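Histone-lysine N-methyltransferase, H3 lysine-9 specific SUVH6 (Arabidopsis thaliana, PDB 6A5N) binds DNA and probably methylates histone H3, combining an SRA domain with a SET methyltransferase domain. Local coordinates at residues 63-68 and 170-175. The protein carries 1 engineered substitution. Residues are numbered along the deposited sequence; the frame is centred on the assembly and turned at random.
Sequences VHILGE and PVRVIR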
ATOM      1  N   VAL A  63       8.874 -12.468 -22.067  1.00 68.84           N
ATOM      2  CA  VAL A  63       7.686 -12.618 -22.911  1.00 64.85           C
ATOM      3  C   VAL A  63       6.807 -11.377 -22.901  1.00 68.41           C
ATOM      4  O   VAL A  63       6.838 -10.585 -21.960  1.00 76.76           O
ATOM      5  CB  VAL A  63       6.809 -13.811 -22.480  1.00 60.85           C
ATOM      6  CG1 VAL A  63       7.621 -15.070 -22.426  1.00 62.54           C
ATOM      7  CG2 VAL A  63       6.161 -13.543 -21.135  1.00 66.20           C
ATOM      8  N   HIS A  64       6.030 -11.207 -23.961  1.00 65.37           N
ATOM      9  CA  HIS A  64       4.950 -10.234 -23.964  1.00 55.49           C
ATOM     10  C   HIS A  64       3.661 -10.986 -23.697  1.00 56.44           C
ATOM     11  O   HIS A  64       3.461 -12.102 -24.205  1.00 64.42           O
ATOM     12  CB  HIS A  64       4.882  -9.476 -25.291  1.00 52.50           C
ATOM     13  CG  HIS A  64       5.864  -8.351 -25.392  1.00 64.14           C
ATOM     14  ND1 HIS A  64       7.214  -8.554 -25.591  1.00 69.88           N
ATOM     15  CD2 HIS A  64       5.692  -7.009 -25.319  1.00 64.69           C
ATOM     16  CE1 HIS A  64       7.828  -7.385 -25.635  1.00 68.09           C
ATOM     17  NE2 HIS A  64       6.927  -6.431 -25.473  1.00 64.43           N
ATOM     18  N   ILE A  65       2.809 -10.396 -22.867  1.00 54.30           N
ATOM     19  CA  ILE A  65       1.486 -10.928 -22.588  1.00 48.94           C
ATOM     20  C   ILE A  65       0.439 -10.146 -23.384  1.00 57.04           C
ATOM     21  O   ILE A  65       0.436  -8.903 -23.379  1.00 51.79           O
ATOM     22  CB  ILE A  65       1.132 -10.854 -21.089  1.00 53.86           C
ATOM     23  CG1 ILE A  65       2.203 -11.529 -20.216  1.00 50.98           C
ATOM     24  CG2 ILE A  65      -0.252 -11.447 -20.832  1.00 59.07           C
ATOM     25  CD1 ILE A  65       2.350 -13.004 -20.433  1.00 57.58           C
ATOM     26  N   LEU A  66      -0.424 -10.873 -24.096  1.00 55.40           N
ATOM     27  CA  LEU A  66      -1.571 -10.271 -24.767  1.00 55.52           C
ATOM     28  C   LEU A  66      -2.819 -10.673 -23.997  1.00 52.22           C
ATOM     29  O   LEU A  66      -3.019 -11.864 -23.704  1.00 52.08           O
ATOM     30  CB  LEU A  66      -1.651 -10.721 -26.237  1.00 55.99           C
ATOM     31  CG  LEU A  66      -2.661 -10.069 -27.187  1.00 58.94           C
ATOM     32  CD1 LEU A  66      -2.328  -8.618 -27.439  1.00 58.36           C
ATOM     33  CD2 LEU A  66      -2.752 -10.811 -28.522  1.00 70.49           C
ATOM     34  N   GLY A  67      -3.658  -9.694 -23.672  1.00 47.47           N
ATOM     35  CA  GLY A  67      -4.882  -9.971 -22.944  1.00 44.67           C
ATOM     36  C   GLY A  67      -4.677  -9.759 -21.460  1.00 53.35           C
ATOM     37  O   GLY A  67      -4.116  -8.738 -21.044  1.00 47.33           O
ATOM     38  N   GLU A  68      -5.114 -10.718 -20.659  1.00 44.44           N
ATOM     39  CA  GLU A  68      -5.023 -10.580 -19.222  1.00 58.84           C
ATOM     40  C   GLU A  68      -3.709 -11.130 -18.640  1.00 53.87           C
ATOM     41  O   GLU A  68      -3.386 -12.306 -18.817  1.00 57.30           O
ATOM     42  CB  GLU A  68      -6.214 -11.277 -18.573  1.00 71.74           C
ATOM     43  CG  GLU A  68      -6.140 -11.338 -17.048  1.00 83.80           C
ATOM     44  CD  GLU A  68      -7.395 -11.925 -16.449  1.00 93.50           C
ATOM     45  OE1 GLU A  68      -8.060 -12.702 -17.151  1.00 96.22           O
ATOM     46  OE2 GLU A  68      -7.701 -11.635 -15.275  1.00 99.43           O
ATOM     47  N   PRO A 170      -7.292  -7.296 -27.788  1.00 57.66           N
ATOM     48  CA  PRO A 170      -7.457  -6.329 -26.700  1.00 55.43           C
ATOM     49  C   PRO A 170      -6.139  -5.667 -26.306  1.00 53.49           C
ATOM     50  O   PRO A 170      -5.052  -6.174 -26.620  1.00 44.37           O
ATOM     51  CB  PRO A 170      -7.994  -7.190 -25.556  1.00 58.09           C
ATOM     52  CG  PRO A 170      -7.318  -8.501 -25.762  1.00 58.74           C
ATOM     53  CD  PRO A 170      -7.285  -8.682 -27.283  1.00 61.94           C
ATOM     54  N   VAL A 171      -6.259  -4.532 -25.622  1.00 49.50           N
ATOM     55  CA  VAL A 171      -5.125  -3.719 -25.202  1.00 52.05           C
ATOM     56  C   VAL A 171      -5.285  -3.400 -23.722  1.00 48.65           C
ATOM     57  O   VAL A 171      -6.371  -2.993 -23.296  1.00 45.39           O
ATOM     58  CB  VAL A 171      -5.038  -2.410 -26.004  1.00 53.32           C
ATOM     59  CG1 VAL A 171      -3.884  -1.552 -25.500  1.00 49.26           C
ATOM     60  CG2 VAL A 171      -4.893  -2.706 -27.494  1.00 54.96           C
ATOM     61  N   ARG A 172      -4.228  -3.602 -22.939  1.00 46.33           N
ATOM     62  CA  ARG A 172      -4.260  -3.203 -21.535  1.00 45.44           C
ATOM     63  C   ARG A 172      -4.101  -1.682 -21.454  1.00 40.38           C
ATOM     64  O   ARG A 172      -3.210  -1.103 -22.100  1.00 42.29           O
ATOM     65  CB  ARG A 172      -3.164  -3.930 -20.727  1.00 45.57           C
ATOM     66  CG  ARG A 172      -3.495  -5.395 -20.424  1.00 48.23           C
ATOM     67  CD  ARG A 172      -2.443  -6.125 -19.598  1.00 40.61           C
ATOM     68  NE  ARG A 172      -1.117  -5.975 -20.169  1.00 49.86           N
ATOM     69  CZ  ARG A 172      -0.597  -6.765 -21.103  1.00 50.00           C
ATOM     70  NH1 ARG A 172      -1.292  -7.784 -21.594  1.00 49.99           N
ATOM     71  NH2 ARG A 172       0.628  -6.538 -21.546  1.00 51.31           N
ATOM     72  N   VAL A 173      -4.998  -1.038 -20.705  1.00 39.66           N
ATOM     73  CA  VAL A 173      -4.932   0.392 -20.439  1.00 50.12           C
ATOM     74  C   VAL A 173      -4.615   0.661 -18.965  1.00 58.55           C
ATOM     75  O   VAL A 173      -5.393   0.260 -18.059  1.00 61.25           O
ATOM     76  CB  VAL A 173      -6.243   1.112 -20.815  1.00 51.02           C
ATOM     77  CG1 VAL A 173      -6.269   2.515 -20.222  1.00 48.12           C
ATOM     78  CG2 VAL A 173      -6.397   1.200 -22.314  1.00 51.42           C
ATOM     79  N   ILE A 174      -3.451   1.294 -18.763  1.00 57.99           N
ATOM     80  CA  ILE A 174      -3.038   1.915 -17.503  1.00 59.26           C
ATOM     81  C   ILE A 174      -3.167   3.429 -17.639  1.00 61.76           C
ATOM     82  O   ILE A 174      -2.544   4.013 -18.530  1.00 59.67           O
ATOM     83  CB  ILE A 174      -1.552   1.600 -17.125  1.00 51.43           C
ATOM     84  CG1 ILE A 174      -1.247   0.102 -17.148  1.00 48.67           C
ATOM     85  CG2 ILE A 174      -1.174   2.216 -15.768  1.00 45.07           C
ATOM     86  CD1 ILE A 174      -0.573  -0.339 -18.424  1.00 55.38           C
ATOM     87  N   ARG A 175      -3.953   4.075 -16.780  1.00 64.59           N
ATOM     88  CA  ARG A 175      -3.930   5.535 -16.729  1.00 67.59           C
ATOM     89  C   ARG A 175      -3.106   6.025 -15.537  1.00 66.28           C
ATOM     90  O   ARG A 175      -3.277   5.541 -14.416  1.00 68.75           O
ATOM     91  CB  ARG A 175      -5.350   6.113 -16.670  1.00 73.00           C
ATOM     92  CG  ARG A 175      -6.166   5.704 -15.454  1.00 80.52           C
ATOM     93  CD  ARG A 175      -7.486   6.478 -15.362  1.00 87.06           C
ATOM     94  NE  ARG A 175      -7.254   7.907 -15.182  1.00 92.48           N
ATOM     95  CZ  ARG A 175      -7.000   8.476 -14.007  1.00 93.44           C
ATOM     96  NH1 ARG A 175      -6.944   7.734 -12.908  1.00 90.68           N
ATOM     97  NH2 ARG A 175      -6.793   9.782 -13.928  1.00 95.71           N
TER
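R172 reaches from its strand to the loop 63-68 and directs NH1 and NH2 to two backbone carbonyls, those of I65 and G67. The two nitrogens close end-on around one atom, I65 O, with R172 NH1 the nearer at 2.7 Å and R172 NH2 at 3.0 Å. Both come from the same face of that carbonyl, NH1 standing well above its plane and NH2 only tilted from it. R172 NH1 also donates to G67 O, 3.0 Å away, in the straightest of the three bonds (163° at the hydrogen). Both acceptors lie almost in the guanidinium plane, so the loop meets the edge of the group. R172 CD passes 3.4 Å from G67 O, and the bend at chi3 (-51°) then turns the guanidinium toward I65 O. NH2 bonds I89 O as well, which further fixes the rotation of the buried guanidinium. A methionine in its place would probably leave the carbonyls of I65 and G67 without these donors and the loop less firmly tied to the strand.

G67 and P170 bury nearly equal areas: G67 CA rests on the pyrrolidine ring at P170 CG, 4.0 Å away. The backbone angles of G67 call for glycine, since a CB would jam against the preceding carbonyl oxygen. L66 lies alongside, its CD1 3.8 Å from P170 O, while its side chain also touches M100 of strand 97-102.

Strand 171-176 runs between strands 105-113 and 190-206, and the arginine thus ties the segment ahead of strand 77-78 to the interior of the sheet. H64, next to I65, packs on a phosphate of the bound DNA, so this arginine-to-carbonyl attachment lies close to the DNA, as a loop-to-sheet tie within the curved β-sheet fold of the SRA domain.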